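Local atomic coordinates of phosphoribosylformylglycinamidine synthase 2 (Thermus thermophilus, PDB entry 3VIU), a protein that belongs to the AIR synthase-related (PurM-like) family, carries two tandem copies of its N- and C-terminal domain pair in one chain, and holds ADP and magnesium in this model. Residues Y366-R371 / S491-E496; Y167-L172 / G531-P536; L246-L251 / K318-V323. All blocks are in the same frame, centred on the assembly; numbering follows the deposited sequence.

Contact 1: Y366-R371 / S491-E496; sequences YVRVGR and SPETPE
The guanidinium of R368 is met around its rim: E493 OE1 and E493 O lie at its edge, and so does CA of Y366 from its own segment. The E493 carboxylate is turned only 19° from the guanidinium plane, and the two side chains run alongside each other, pointing the same way. R368 NH2 thus forms a salt bridge with E493 OE1 at 3.2 Å, the oxygen being approached nearly along its C-O axis. Two opposite chain shapes make this possible. R368 is extended from CG to NE, whereas E493 leaves its backbone in the other direction and folds back at chi2 (-73°). Along the arginine shaft, R368 CD comes to 3.0 Å from P492 O, so the peptide carbonyl lies beside a methylene next to the charged group.

At the other end the backbones do the work. R371 N donates to P495 O at 3.1 Å in a nearly straight bond (165°), reaching the carbonyl from above its plane. The same oxygen receives a CA-H...O contact from G370 CA at 3.4 Å. A second such contact runs the opposite way, E496 CA to R371 O at 3.2 Å. R371 CB rests 4.0 Å from P495 CB, and P495 CB also touches V369 O.

These residues bring the loop between helices 357-361 and 374-380 across the start of helix 495-515, where T494 is the N-cap and bonds to G497 N. N46 lies against both Y366 and P492. Chemically, the contact joins a single salt bridge at the surface, probably softened by solvent, to a backbone bond that does not depend on side-chain identity; the latter fixes the loop to the helix's first turn.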
ATOM      1  N   TYR A 366      10.202 -21.110  -8.499  1.00 32.13           N
ATOM      2  CA  TYR A 366      10.814 -22.060  -7.589  1.00 34.29           C
ATOM      3  C   TYR A 366       9.987 -22.340  -6.340  1.00 34.85           C
ATOM      4  O   TYR A 366       9.302 -21.462  -5.809  1.00 35.31           O
ATOM      5  CB  TYR A 366      12.212 -21.568  -7.189  1.00 34.93           C
ATOM      6  CG  TYR A 366      13.141 -21.316  -8.361  1.00 35.53           C
ATOM      7  CD1 TYR A 366      13.522 -22.356  -9.211  1.00 36.52           C
ATOM      8  CD2 TYR A 366      13.629 -20.038  -8.626  1.00 36.55           C
ATOM      9  CE1 TYR A 366      14.364 -22.130 -10.297  1.00 38.28           C
ATOM     10  CE2 TYR A 366      14.477 -19.798  -9.712  1.00 38.45           C
ATOM     11  CZ  TYR A 366      14.838 -20.850 -10.542  1.00 39.15           C
ATOM     12  OH  TYR A 366      15.675 -20.625 -11.610  1.00 38.42           O
ATOM     13  N   VAL A 367      10.046 -23.585  -5.887  1.00 35.01           N
ATOM     14  CA  VAL A 367       9.338 -23.993  -4.689  1.00 35.65           C
ATOM     15  C   VAL A 367      10.395 -24.463  -3.705  1.00 36.89           C
ATOM     16  O   VAL A 367      11.365 -25.116  -4.093  1.00 37.34           O
ATOM     17  CB  VAL A 367       8.352 -25.138  -4.979  1.00 35.44           C
ATOM     18  CG1 VAL A 367       7.966 -25.837  -3.689  1.00 35.79           C
ATOM     19  CG2 VAL A 367       7.107 -24.579  -5.658  1.00 35.73           C
ATOM     20  N   ARG A 368      10.217 -24.113  -2.437  1.00 36.55           N
ATOM     21  CA  ARG A 368      11.165 -24.507  -1.406  1.00 36.99           C
ATOM     22  C   ARG A 368      10.441 -25.087  -0.216  1.00 36.12           C
ATOM     23  O   ARG A 368       9.209 -25.146  -0.187  1.00 35.98           O
ATOM     24  CB  ARG A 368      11.984 -23.301  -0.941  1.00 38.66           C
ATOM     25  CG  ARG A 368      13.037 -22.845  -1.923  1.00 42.42           C
ATOM     26  CD  ARG A 368      13.453 -21.411  -1.653  1.00 43.55           C
ATOM     27  NE  ARG A 368      14.443 -20.939  -2.615  1.00 45.69           N
ATOM     28  CZ  ARG A 368      14.302 -21.022  -3.933  1.00 46.70           C
ATOM     29  NH1 ARG A 368      13.208 -21.565  -4.443  1.00 48.26           N
ATOM     30  NH2 ARG A 368      15.244 -20.554  -4.743  1.00 46.87           N
ATOM     31  N   VAL A 369      11.219 -25.523   0.765  1.00 35.32           N
ATOM     32  CA  VAL A 369      10.661 -26.066   1.989  1.00 34.17           C
ATOM     33  C   VAL A 369      10.967 -25.066   3.088  1.00 31.09           C
ATOM     34  O   VAL A 369      12.124 -24.846   3.446  1.00 29.81           O
ATOM     35  CB  VAL A 369      11.275 -27.437   2.350  1.00 35.50           C
ATOM     36  CG1 VAL A 369      10.778 -28.496   1.372  1.00 35.52           C
ATOM     37  CG2 VAL A 369      12.799 -27.354   2.321  1.00 37.99           C
ATOM     38  N   GLY A 370       9.920 -24.431   3.598  1.00 28.28           N
ATOM     39  CA  GLY A 370      10.108 -23.466   4.654  1.00 24.05           C
ATOM     40  C   GLY A 370      10.201 -24.148   6.001  1.00 22.15           C
ATOM     41  O   GLY A 370       9.720 -25.266   6.188  1.00 17.84           O
ATOM     42  N   ARG A 371      10.854 -23.469   6.932  1.00 22.72           N
ATOM     43  CA  ARG A 371      11.004 -23.949   8.295  1.00 23.81           C
ATOM     44  C   ARG A 371      11.152 -22.707   9.148  1.00 24.13           C
ATOM     45  O   ARG A 371      12.012 -21.857   8.887  1.00 24.17           O
ATOM     46  CB  ARG A 371      12.244 -24.835   8.466  1.00 25.24           C
ATOM     47  CG  ARG A 371      12.266 -25.536   9.815  1.00 27.74           C
ATOM     48  CD  ARG A 371      13.459 -26.458   9.996  1.00 30.96           C
ATOM     49  NE  ARG A 371      14.596 -25.769  10.589  1.00 35.87           N
ATOM     50  CZ  ARG A 371      15.712 -25.474   9.934  1.00 40.28           C
ATOM     51  NH1 ARG A 371      15.838 -25.816   8.654  1.00 41.41           N
ATOM     52  NH2 ARG A 371      16.701 -24.840  10.559  1.00 40.11           N
ATOM     53  N   SER A 491      15.236 -12.693   2.178  1.00 18.96           N
ATOM     54  CA  SER A 491      15.510 -13.633   1.107  1.00 20.57           C
ATOM     55  C   SER A 491      14.657 -14.890   1.246  1.00 21.12           C
ATOM     56  O   SER A 491      14.449 -15.395   2.357  1.00 20.54           O
ATOM     57  CB  SER A 491      16.984 -14.021   1.129  1.00 21.03           C
ATOM     58  OG  SER A 491      17.223 -15.077   0.222  1.00 23.24           O
ATOM     59  N   PRO A 492      14.144 -15.403   0.118  1.00 20.50           N
ATOM     60  CA  PRO A 492      13.312 -16.607   0.094  1.00 21.90           C
ATOM     61  C   PRO A 492      14.201 -17.853   0.009  1.00 23.99           C
ATOM     62  O   PRO A 492      13.711 -18.983   0.054  1.00 22.33           O
ATOM     63  CB  PRO A 492      12.487 -16.415  -1.167  1.00 21.23           C
ATOM     64  CG  PRO A 492      13.497 -15.809  -2.093  1.00 19.62           C
ATOM     65  CD  PRO A 492      14.157 -14.759  -1.207  1.00 21.16           C
ATOM     66  N   GLU A 493      15.505 -17.628  -0.126  1.00 25.38           N
ATOM     67  CA  GLU A 493      16.470 -18.712  -0.222  1.00 28.75           C
ATOM     68  C   GLU A 493      16.416 -19.541   1.052  1.00 29.27           C
ATOM     69  O   GLU A 493      15.993 -20.696   1.033  1.00 31.55           O
ATOM     70  CB  GLU A 493      17.885 -18.156  -0.401  1.00 32.02           C
ATOM     71  CG  GLU A 493      18.030 -17.116  -1.508  1.00 36.19           C
ATOM     72  CD  GLU A 493      17.959 -17.707  -2.899  1.00 37.93           C
ATOM     73  OE1 GLU A 493      16.989 -18.437  -3.184  1.00 42.41           O
ATOM     74  OE2 GLU A 493      18.872 -17.432  -3.707  1.00 38.35           O
ATOM     75  N   THR A 494      16.838 -18.950   2.164  1.00 27.75           N
ATOM     76  CA  THR A 494      16.827 -19.651   3.442  1.00 26.93           C
ATOM     77  C   THR A 494      15.424 -20.148   3.815  1.00 26.18           C
ATOM     78  O   THR A 494      14.419 -19.508   3.501  1.00 24.97           O
ATOM     79  CB  THR A 494      17.335 -18.741   4.581  1.00 27.04           C
ATOM     80  OG1 THR A 494      16.351 -17.739   4.870  1.00 25.17           O
ATOM     81  CG2 THR A 494      18.640 -18.067   4.180  1.00 24.46           C
ATOM     82  N   PRO A 495      15.344 -21.307   4.491  1.00 25.62           N
ATOM     83  CA  PRO A 495      14.065 -21.891   4.911  1.00 25.38           C
ATOM     84  C   PRO A 495      13.239 -20.944   5.789  1.00 24.95           C
ATOM     85  O   PRO A 495      12.018 -20.903   5.672  1.00 24.84           O
ATOM     86  CB  PRO A 495      14.488 -23.148   5.670  1.00 25.24           C
ATOM     87  CG  PRO A 495      15.765 -23.534   4.997  1.00 25.01           C
ATOM     88  CD  PRO A 495      16.464 -22.204   4.829  1.00 25.03           C
ATOM     89  N   GLU A 496      13.905 -20.192   6.664  1.00 23.51           N
ATOM     90  CA  GLU A 496      13.220 -19.256   7.558  1.00 24.57           C
ATOM     91  C   GLU A 496      12.544 -18.142   6.758  1.00 23.69           C
ATOM     92  O   GLU A 496      11.416 -17.752   7.052  1.00 22.84           O
ATOM     93  CB  GLU A 496      14.201 -18.609   8.549  1.00 25.60           C
ATOM     94  CG  GLU A 496      15.229 -19.532   9.181  1.00 29.36           C
ATOM     95  CD  GLU A 496      16.408 -19.805   8.266  1.00 30.89           C
ATOM     96  OE1 GLU A 496      16.250 -20.574   7.301  1.00 33.60           O
ATOM     97  OE2 GLU A 496      17.494 -19.238   8.501  1.00 33.20           O
TER

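Contact 2: Y167-L172 / G531-P536; sequences YRENPL and GGKRIP
I535 and P536 form the tight half of this contact, pressed against Y167, N170 and L172. The P536 ring crosses the Y167 ring obliquely and sets CD over one face, 3.8 Å from the ring centroid of Y167, in a CH-pi contact offset toward the rim. I535 meets the same tyrosine through its CB, 4.0 Å from Y167 CD1. Its CG1 occupies the crowded position between backbone N and carbonyl carbon (chi1 60°), which turns CG2 and the CG1-CD1 arm to different partners: I535 CG2 lies 3.6 Å from N170 CB, while I535 CD1 meets L172 CD2 tip to tip at 3.9 Å. The tyrosine hydroxyl is hydrogen-bonded to T538 OG1.

Toward the surface the fit loosens into charge. K533, fully extended, crosses E169 at about a right angle and delivers NZ to E169 OE1 at 3.2 Å, a salt bridge; E165 O takes a further bond from this ammonium. R168 NE stands only 3.8 Å from K533 NZ, a like-charge approach probably eased by E169 and by E131, which pairs with R168 NH2.

Each segment leads into the sixth strand of a six-stranded sheet, 172-182 or 538-548, and both sheets share the order 1-2-3-6-4-5. The contact is therefore a meeting of two PurM-N-like domains, consistent with the pseudo-dimer expected of a tandemly duplicated PurM-type chain.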
ATOM      1  N   TYR A 167      14.225  -3.051  10.984  1.00 15.90           N
ATOM      2  CA  TYR A 167      14.333  -2.301   9.745  1.00 14.79           C
ATOM      3  C   TYR A 167      15.582  -1.436   9.691  1.00 15.78           C
ATOM      4  O   TYR A 167      15.777  -0.687   8.733  1.00 16.99           O
ATOM      5  CB  TYR A 167      13.096  -1.410   9.560  1.00 12.88           C
ATOM      6  CG  TYR A 167      11.777  -2.154   9.450  1.00 11.73           C
ATOM      7  CD1 TYR A 167      11.491  -2.966   8.352  1.00  8.28           C
ATOM      8  CD2 TYR A 167      10.793  -2.005  10.431  1.00 11.66           C
ATOM      9  CE1 TYR A 167      10.250  -3.609   8.232  1.00 11.70           C
ATOM     10  CE2 TYR A 167       9.553  -2.641  10.321  1.00 12.15           C
ATOM     11  CZ  TYR A 167       9.284  -3.438   9.224  1.00 11.74           C
ATOM     12  OH  TYR A 167       8.050  -4.040   9.126  1.00 10.14           O
ATOM     13  N   ARG A 168      16.420  -1.535  10.715  1.00 16.62           N
ATOM     14  CA  ARG A 168      17.649  -0.746  10.769  1.00 19.02           C
ATOM     15  C   ARG A 168      18.450  -0.846   9.461  1.00 19.04           C
ATOM     16  O   ARG A 168      18.791   0.173   8.871  1.00 18.45           O
ATOM     17  CB  ARG A 168      18.526  -1.200  11.944  1.00 18.12           C
ATOM     18  CG  ARG A 168      19.698  -0.271  12.261  1.00 21.03           C
ATOM     19  CD  ARG A 168      20.749  -0.965  13.130  1.00 23.89           C
ATOM     20  NE  ARG A 168      20.148  -1.746  14.212  1.00 27.50           N
ATOM     21  CZ  ARG A 168      19.493  -1.216  15.238  1.00 26.31           C
ATOM     22  NH1 ARG A 168      18.970  -1.992  16.174  1.00 25.53           N
ATOM     23  NH2 ARG A 168      19.371   0.097  15.329  1.00 27.85           N
ATOM     24  N   GLU A 169      18.733  -2.066   9.010  1.00 19.28           N
ATOM     25  CA  GLU A 169      19.502  -2.276   7.777  1.00 21.72           C
ATOM     26  C   GLU A 169      18.727  -2.141   6.483  1.00 20.51           C
ATOM     27  O   GLU A 169      19.259  -1.670   5.480  1.00 21.89           O
ATOM     28  CB  GLU A 169      20.176  -3.649   7.784  1.00 21.80           C
ATOM     29  CG  GLU A 169      21.512  -3.648   8.467  1.00 27.13           C
ATOM     30  CD  GLU A 169      21.425  -3.069   9.851  1.00 31.25           C
ATOM     31  OE1 GLU A 169      20.634  -3.596  10.664  1.00 33.38           O
ATOM     32  OE2 GLU A 169      22.141  -2.084  10.125  1.00 33.66           O
ATOM     33  N   ASN A 170      17.474  -2.566   6.487  1.00 20.04           N
ATOM     34  CA  ASN A 170      16.673  -2.480   5.278  1.00 18.50           C
ATOM     35  C   ASN A 170      15.368  -1.736   5.516  1.00 17.44           C
ATOM     36  O   ASN A 170      14.374  -2.329   5.927  1.00 17.51           O
ATOM     37  CB  ASN A 170      16.378  -3.884   4.747  1.00 19.46           C
ATOM     38  CG  ASN A 170      17.644  -4.710   4.535  1.00 21.08           C
ATOM     39  OD1 ASN A 170      18.307  -5.114   5.491  1.00 22.38           O
ATOM     40  ND2 ASN A 170      17.983  -4.955   3.276  1.00 22.22           N
ATOM     41  N   PRO A 171      15.355  -0.415   5.271  1.00 15.05           N
ATOM     42  CA  PRO A 171      14.119   0.334   5.481  1.00 15.02           C
ATOM     43  C   PRO A 171      13.110  -0.005   4.382  1.00 15.34           C
ATOM     44  O   PRO A 171      13.467  -0.588   3.351  1.00 16.07           O
ATOM     45  CB  PRO A 171      14.592   1.786   5.430  1.00 14.61           C
ATOM     46  CG  PRO A 171      15.707   1.726   4.436  1.00 12.64           C
ATOM     47  CD  PRO A 171      16.450   0.483   4.865  1.00 14.64           C
ATOM     48  N   LEU A 172      11.851   0.345   4.601  1.00 12.89           N
ATOM     49  CA  LEU A 172      10.838   0.068   3.603  1.00 12.02           C
ATOM     50  C   LEU A 172      10.101   1.329   3.204  1.00 11.69           C
ATOM     51  O   LEU A 172       9.769   2.165   4.042  1.00 12.76           O
ATOM     52  CB  LEU A 172       9.824  -0.955   4.120  1.00 12.45           C
ATOM     53  CG  LEU A 172      10.284  -2.371   4.470  1.00 11.45           C
ATOM     54  CD1 LEU A 172       9.066  -3.194   4.841  1.00 10.62           C
ATOM     55  CD2 LEU A 172      11.011  -3.008   3.295  1.00 14.09           C
ATOM     56  N   GLY A 531      23.321  -9.473   6.205  1.00 31.33           N
ATOM     57  CA  GLY A 531      24.034 -10.165   7.262  1.00 31.14           C
ATOM     58  C   GLY A 531      23.187 -11.167   8.026  1.00 31.37           C
ATOM     59  O   GLY A 531      23.341 -11.320   9.236  1.00 32.54           O
ATOM     60  N   GLY A 532      22.294 -11.860   7.327  1.00 30.69           N
ATOM     61  CA  GLY A 532      21.458 -12.836   8.000  1.00 28.33           C
ATOM     62  C   GLY A 532      20.346 -12.208   8.825  1.00 28.06           C
ATOM     63  O   GLY A 532      19.573 -12.918   9.467  1.00 27.50           O
ATOM     64  N   LYS A 533      20.269 -10.879   8.835  1.00 27.40           N
ATOM     65  CA  LYS A 533      19.204 -10.203   9.579  1.00 26.63           C
ATOM     66  C   LYS A 533      18.033  -9.917   8.637  1.00 23.68           C
ATOM     67  O   LYS A 533      18.168  -9.155   7.685  1.00 21.14           O
ATOM     68  CB  LYS A 533      19.703  -8.886  10.180  1.00 27.09           C
ATOM     69  CG  LYS A 533      18.643  -8.188  11.019  1.00 27.15           C
ATOM     70  CD  LYS A 533      19.103  -6.831  11.503  1.00 28.21           C
ATOM     71  CE  LYS A 533      17.993  -6.119  12.247  1.00 26.40           C
ATOM     72  NZ  LYS A 533      18.408  -4.769  12.685  1.00 27.78           N
ATOM     73  N   ARG A 534      16.888 -10.539   8.905  1.00 23.21           N
ATOM     74  CA  ARG A 534      15.703 -10.356   8.066  1.00 22.53           C
ATOM     75  C   ARG A 534      14.764  -9.311   8.656  1.00 20.98           C
ATOM     76  O   ARG A 534      14.599  -9.243   9.872  1.00 20.41           O
ATOM     77  CB  ARG A 534      14.939 -11.681   7.917  1.00 23.60           C
ATOM     78  CG  ARG A 534      15.789 -12.870   7.484  1.00 22.51           C
ATOM     79  CD  ARG A 534      14.932 -14.074   7.116  1.00 21.05           C
ATOM     80  NE  ARG A 534      14.005 -14.448   8.179  1.00 21.36           N
ATOM     81  CZ  ARG A 534      14.374 -14.895   9.375  1.00 22.07           C
ATOM     82  NH1 ARG A 534      13.458 -15.207  10.283  1.00 18.77           N
ATOM     83  NH2 ARG A 534      15.662 -15.031   9.663  1.00 24.36           N
ATOM     84  N   ILE A 535      14.157  -8.490   7.800  1.00 19.51           N
ATOM     85  CA  ILE A 535      13.214  -7.481   8.279  1.00 16.63           C
ATOM     86  C   ILE A 535      11.987  -8.236   8.749  1.00 15.42           C
ATOM     87  O   ILE A 535      11.778  -9.377   8.364  1.00 13.72           O
ATOM     88  CB  ILE A 535      12.736  -6.527   7.161  1.00 15.22           C
ATOM     89  CG1 ILE A 535      12.038  -7.340   6.069  1.00 12.82           C
ATOM     90  CG2 ILE A 535      13.914  -5.707   6.608  1.00 15.74           C
ATOM     91  CD1 ILE A 535      11.402  -6.513   4.991  1.00 13.16           C
ATOM     92  N   PRO A 536      11.173  -7.620   9.614  1.00 16.03           N
ATOM     93  CA  PRO A 536       9.971  -8.320  10.073  1.00 14.53           C
ATOM     94  C   PRO A 536       9.130  -8.554   8.827  1.00 12.73           C
ATOM     95  O   PRO A 536       9.084  -7.696   7.958  1.00 12.45           O
ATOM     96  CB  PRO A 536       9.314  -7.302  11.001  1.00 13.05           C
ATOM     97  CG  PRO A 536      10.492  -6.592  11.586  1.00 16.30           C
ATOM     98  CD  PRO A 536      11.374  -6.370  10.367  1.00 16.27           C
TER

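Contact 3: L246-L251 / K318-V323; sequences LEAIEL and KALEEV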
ATOM      1  N   LEU A 246      -4.432  10.727 -19.814  1.00 20.80           N
ATOM      2  CA  LEU A 246      -5.814  10.685 -19.359  1.00 22.19           C
ATOM      3  C   LEU A 246      -6.765  11.218 -20.424  1.00 23.33           C
ATOM      4  O   LEU A 246      -7.819  10.633 -20.664  1.00 24.23           O
ATOM      5  CB  LEU A 246      -5.990  11.492 -18.072  1.00 21.73           C
ATOM      6  CG  LEU A 246      -5.369  10.966 -16.775  1.00 22.48           C
ATOM      7  CD1 LEU A 246      -5.576  11.994 -15.669  1.00 23.43           C
ATOM      8  CD2 LEU A 246      -5.998   9.643 -16.389  1.00 21.58           C
ATOM      9  N   GLU A 247      -6.407  12.325 -21.068  1.00 24.01           N
ATOM     10  CA  GLU A 247      -7.285  12.866 -22.093  1.00 24.59           C
ATOM     11  C   GLU A 247      -7.338  11.885 -23.250  1.00 25.76           C
ATOM     12  O   GLU A 247      -8.413  11.537 -23.737  1.00 25.45           O
ATOM     13  CB  GLU A 247      -6.798  14.231 -22.583  1.00 25.81           C
ATOM     14  CG  GLU A 247      -7.662  14.799 -23.713  1.00 29.13           C
ATOM     15  CD  GLU A 247      -7.306  16.227 -24.095  1.00 30.22           C
ATOM     16  OE1 GLU A 247      -7.668  16.640 -25.219  1.00 31.42           O
ATOM     17  OE2 GLU A 247      -6.679  16.939 -23.277  1.00 31.06           O
ATOM     18  N   ALA A 248      -6.167  11.428 -23.677  1.00 25.69           N
ATOM     19  CA  ALA A 248      -6.090  10.475 -24.769  1.00 26.49           C
ATOM     20  C   ALA A 248      -7.063   9.311 -24.538  1.00 26.74           C
ATOM     21  O   ALA A 248      -7.825   8.945 -25.433  1.00 28.09           O
ATOM     22  CB  ALA A 248      -4.654   9.952 -24.907  1.00 25.49           C
ATOM     23  N   ILE A 249      -7.050   8.731 -23.345  1.00 26.51           N
ATOM     24  CA  ILE A 249      -7.951   7.620 -23.089  1.00 28.68           C
ATOM     25  C   ILE A 249      -9.392   8.069 -22.931  1.00 29.33           C
ATOM     26  O   ILE A 249     -10.312   7.376 -23.374  1.00 30.08           O
ATOM     27  CB  ILE A 249      -7.583   6.840 -21.834  1.00 28.83           C
ATOM     28  CG1 ILE A 249      -8.692   5.822 -21.554  1.00 29.71           C
ATOM     29  CG2 ILE A 249      -7.370   7.791 -20.673  1.00 32.34           C
ATOM     30  CD1 ILE A 249      -8.684   5.219 -20.182  1.00 30.95           C
ATOM     31  N   GLU A 250      -9.595   9.215 -22.288  1.00 29.09           N
ATOM     32  CA  GLU A 250     -10.948   9.717 -22.100  1.00 29.85           C
ATOM     33  C   GLU A 250     -11.605   9.994 -23.444  1.00 29.66           C
ATOM     34  O   GLU A 250     -12.829  10.045 -23.542  1.00 29.44           O
ATOM     35  CB  GLU A 250     -10.938  10.969 -21.231  1.00 29.16           C
ATOM     36  CG  GLU A 250     -10.792  10.638 -19.762  1.00 32.23           C
ATOM     37  CD  GLU A 250     -10.627  11.858 -18.889  1.00 33.67           C
ATOM     38  OE1 GLU A 250     -11.494  12.760 -18.935  1.00 36.14           O
ATOM     39  OE2 GLU A 250      -9.628  11.908 -18.147  1.00 36.12           O
ATOM     40  N   LEU A 251     -10.782  10.155 -24.478  1.00 29.80           N
ATOM     41  CA  LEU A 251     -11.284  10.392 -25.824  1.00 29.48           C
ATOM     42  C   LEU A 251     -11.354   9.073 -26.572  1.00 31.18           C
ATOM     43  O   LEU A 251     -11.690   9.041 -27.753  1.00 32.42           O
ATOM     44  CB  LEU A 251     -10.383  11.357 -26.585  1.00 27.85           C
ATOM     45  CG  LEU A 251     -10.373  12.790 -26.052  1.00 30.18           C
ATOM     46  CD1 LEU A 251      -9.575  13.680 -26.994  1.00 28.19           C
ATOM     47  CD2 LEU A 251     -11.803  13.296 -25.916  1.00 29.51           C
ATOM     48  N   LYS A 318      -3.413  10.329 -35.634  1.00 27.41           N
ATOM     49  CA  LYS A 318      -3.359  11.782 -35.637  1.00 29.28           C
ATOM     50  C   LYS A 318      -3.961  12.359 -34.364  1.00 28.06           C
ATOM     51  O   LYS A 318      -3.347  13.198 -33.706  1.00 27.63           O
ATOM     52  CB  LYS A 318      -4.084  12.342 -36.863  1.00 31.86           C
ATOM     53  CG  LYS A 318      -3.135  12.822 -37.939  1.00 36.54           C
ATOM     54  CD  LYS A 318      -2.218  13.929 -37.408  1.00 41.34           C
ATOM     55  CE  LYS A 318      -3.004  15.191 -37.034  1.00 41.94           C
ATOM     56  NZ  LYS A 318      -2.136  16.294 -36.522  1.00 41.32           N
ATOM     57  N   ALA A 319      -5.160  11.895 -34.019  1.00 27.48           N
ATOM     58  CA  ALA A 319      -5.854  12.358 -32.822  1.00 26.02           C
ATOM     59  C   ALA A 319      -4.947  12.262 -31.600  1.00 25.60           C
ATOM     60  O   ALA A 319      -4.851  13.204 -30.811  1.00 24.53           O
ATOM     61  CB  ALA A 319      -7.120  11.532 -32.602  1.00 23.29           C
ATOM     62  N   LEU A 320      -4.284  11.117 -31.453  1.00 25.63           N
ATOM     63  CA  LEU A 320      -3.385  10.886 -30.329  1.00 25.68           C
ATOM     64  C   LEU A 320      -2.288  11.938 -30.310  1.00 25.78           C
ATOM     65  O   LEU A 320      -1.960  12.491 -29.260  1.00 26.68           O
ATOM     66  CB  LEU A 320      -2.754   9.484 -30.412  1.00 22.80           C
ATOM     67  CG  LEU A 320      -1.730   9.105 -29.329  1.00 20.98           C
ATOM     68  CD1 LEU A 320      -2.399   9.139 -27.964  1.00 18.34           C
ATOM     69  CD2 LEU A 320      -1.151   7.721 -29.603  1.00 18.90           C
ATOM     70  N   GLU A 321      -1.727  12.225 -31.477  1.00 25.99           N
ATOM     71  CA  GLU A 321      -0.653  13.209 -31.565  1.00 26.98           C
ATOM     72  C   GLU A 321      -1.149  14.581 -31.130  1.00 25.25           C
ATOM     73  O   GLU A 321      -0.476  15.290 -30.378  1.00 23.43           O
ATOM     74  CB  GLU A 321      -0.115  13.268 -32.999  1.00 28.14           C
ATOM     75  CG  GLU A 321       0.078  11.890 -33.615  1.00 33.62           C
ATOM     76  CD  GLU A 321       0.711  11.924 -34.993  1.00 36.47           C
ATOM     77  OE1 GLU A 321       0.391  12.846 -35.778  1.00 38.81           O
ATOM     78  OE2 GLU A 321       1.518  11.015 -35.292  1.00 36.98           O
ATOM     79  N   GLU A 322      -2.339  14.938 -31.595  1.00 25.26           N
ATOM     80  CA  GLU A 322      -2.931  16.226 -31.264  1.00 26.70           C
ATOM     81  C   GLU A 322      -3.195  16.342 -29.771  1.00 25.74           C
ATOM     82  O   GLU A 322      -2.956  17.397 -29.174  1.00 24.78           O
ATOM     83  CB  GLU A 322      -4.209  16.438 -32.084  1.00 27.66           C
ATOM     84  CG  GLU A 322      -3.897  16.555 -33.582  1.00 32.74           C
ATOM     85  CD  GLU A 322      -5.120  16.756 -34.454  1.00 33.95           C
ATOM     86  OE1 GLU A 322      -4.949  16.837 -35.689  1.00 34.92           O
ATOM     87  OE2 GLU A 322      -6.244  16.833 -33.910  1.00 35.63           O
ATOM     88  N   VAL A 323      -3.669  15.260 -29.164  1.00 24.30           N
ATOM     89  CA  VAL A 323      -3.908  15.274 -27.732  1.00 23.52           C
ATOM     90  C   VAL A 323      -2.627  15.708 -27.028  1.00 24.15           C
ATOM     91  O   VAL A 323      -2.648  16.621 -26.206  1.00 24.33           O
ATOM     92  CB  VAL A 323      -4.318  13.891 -27.201  1.00 22.72           C
ATOM     93  CG1 VAL A 323      -4.301  13.899 -25.675  1.00 23.95           C
ATOM     94  CG2 VAL A 323      -5.711  13.542 -27.687  1.00 23.54           C
TER
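E247 OE2 is the best-held polar atom, gripped by one hydrogen bond from W327 NE1, while its twin OE1 takes a salt bridge from R326 NH2. The carboxylate thus has two partners, both at or just beyond the end of helix 317-326. With CG anti to the backbone N and the chain extended beyond it, the E247 side chain reaches across the C-terminal end of the neighbouring helix, past V323, and its methylenes become part of the apolar seam.

V323 is the centre of that seam. Its CG1, anti to its own backbone N (chi1 169°), packs against the last turns of helix 235-250, 3.7 Å from A248 N and 4.0 Å from E247 CB. The glutamate and the valine slide past each other in opposite directions. V323 CG2 takes the other flank and meets L251 CD1 at 3.9 Å, just where the first helix runs out. One turn earlier, L320 points its CD1 at the A248 methyl, with 3.9 Å between L320 CD1 and A248 CB. At the alanine the backbones are nearest, A248 CA lying 6.0 Å from V323 CA, consistent with its small side chain.

L253 lies against V323 as well, and L320 also rests on L310 and P312 of strand 307-312. The axes of 246-250 and 318-323 approach to 9.6 Å and run roughly antiparallel, at 146°. Such a pair of helices beside a mixed sheet belongs to the α/β C-terminal domain of AIR synthase-related proteins: helix 235-250 leads to edge strand 254-259 and helix 317-326 links strands 307-312 and 331-338, in a seven-stranded sheet whose order, 2-4-1-5-3-6-7, recurs in the second half of the chain.

Contacts 1 and 2 are neighbours, their centres about 17 Å apart, and they touch where E496 CB packs 3.8 Å from R534 CZ. R534 in turn is salt-bridged to E500 and D373. Both contacts skirt the bound ADP without entering its pocket: the side chains of P492 and L172 are each about 13 Å from it. Along the chain, contact 1 is nested within the long loop closed by contact 2, and so is contact 3. Contact 3 nevertheless stands apart, its centre about 47 Å from that of contact 1 and 45 Å from that of contact 2. Contacts 2 and 3 join between and within domains respectively, on opposite sides of the chain's centre.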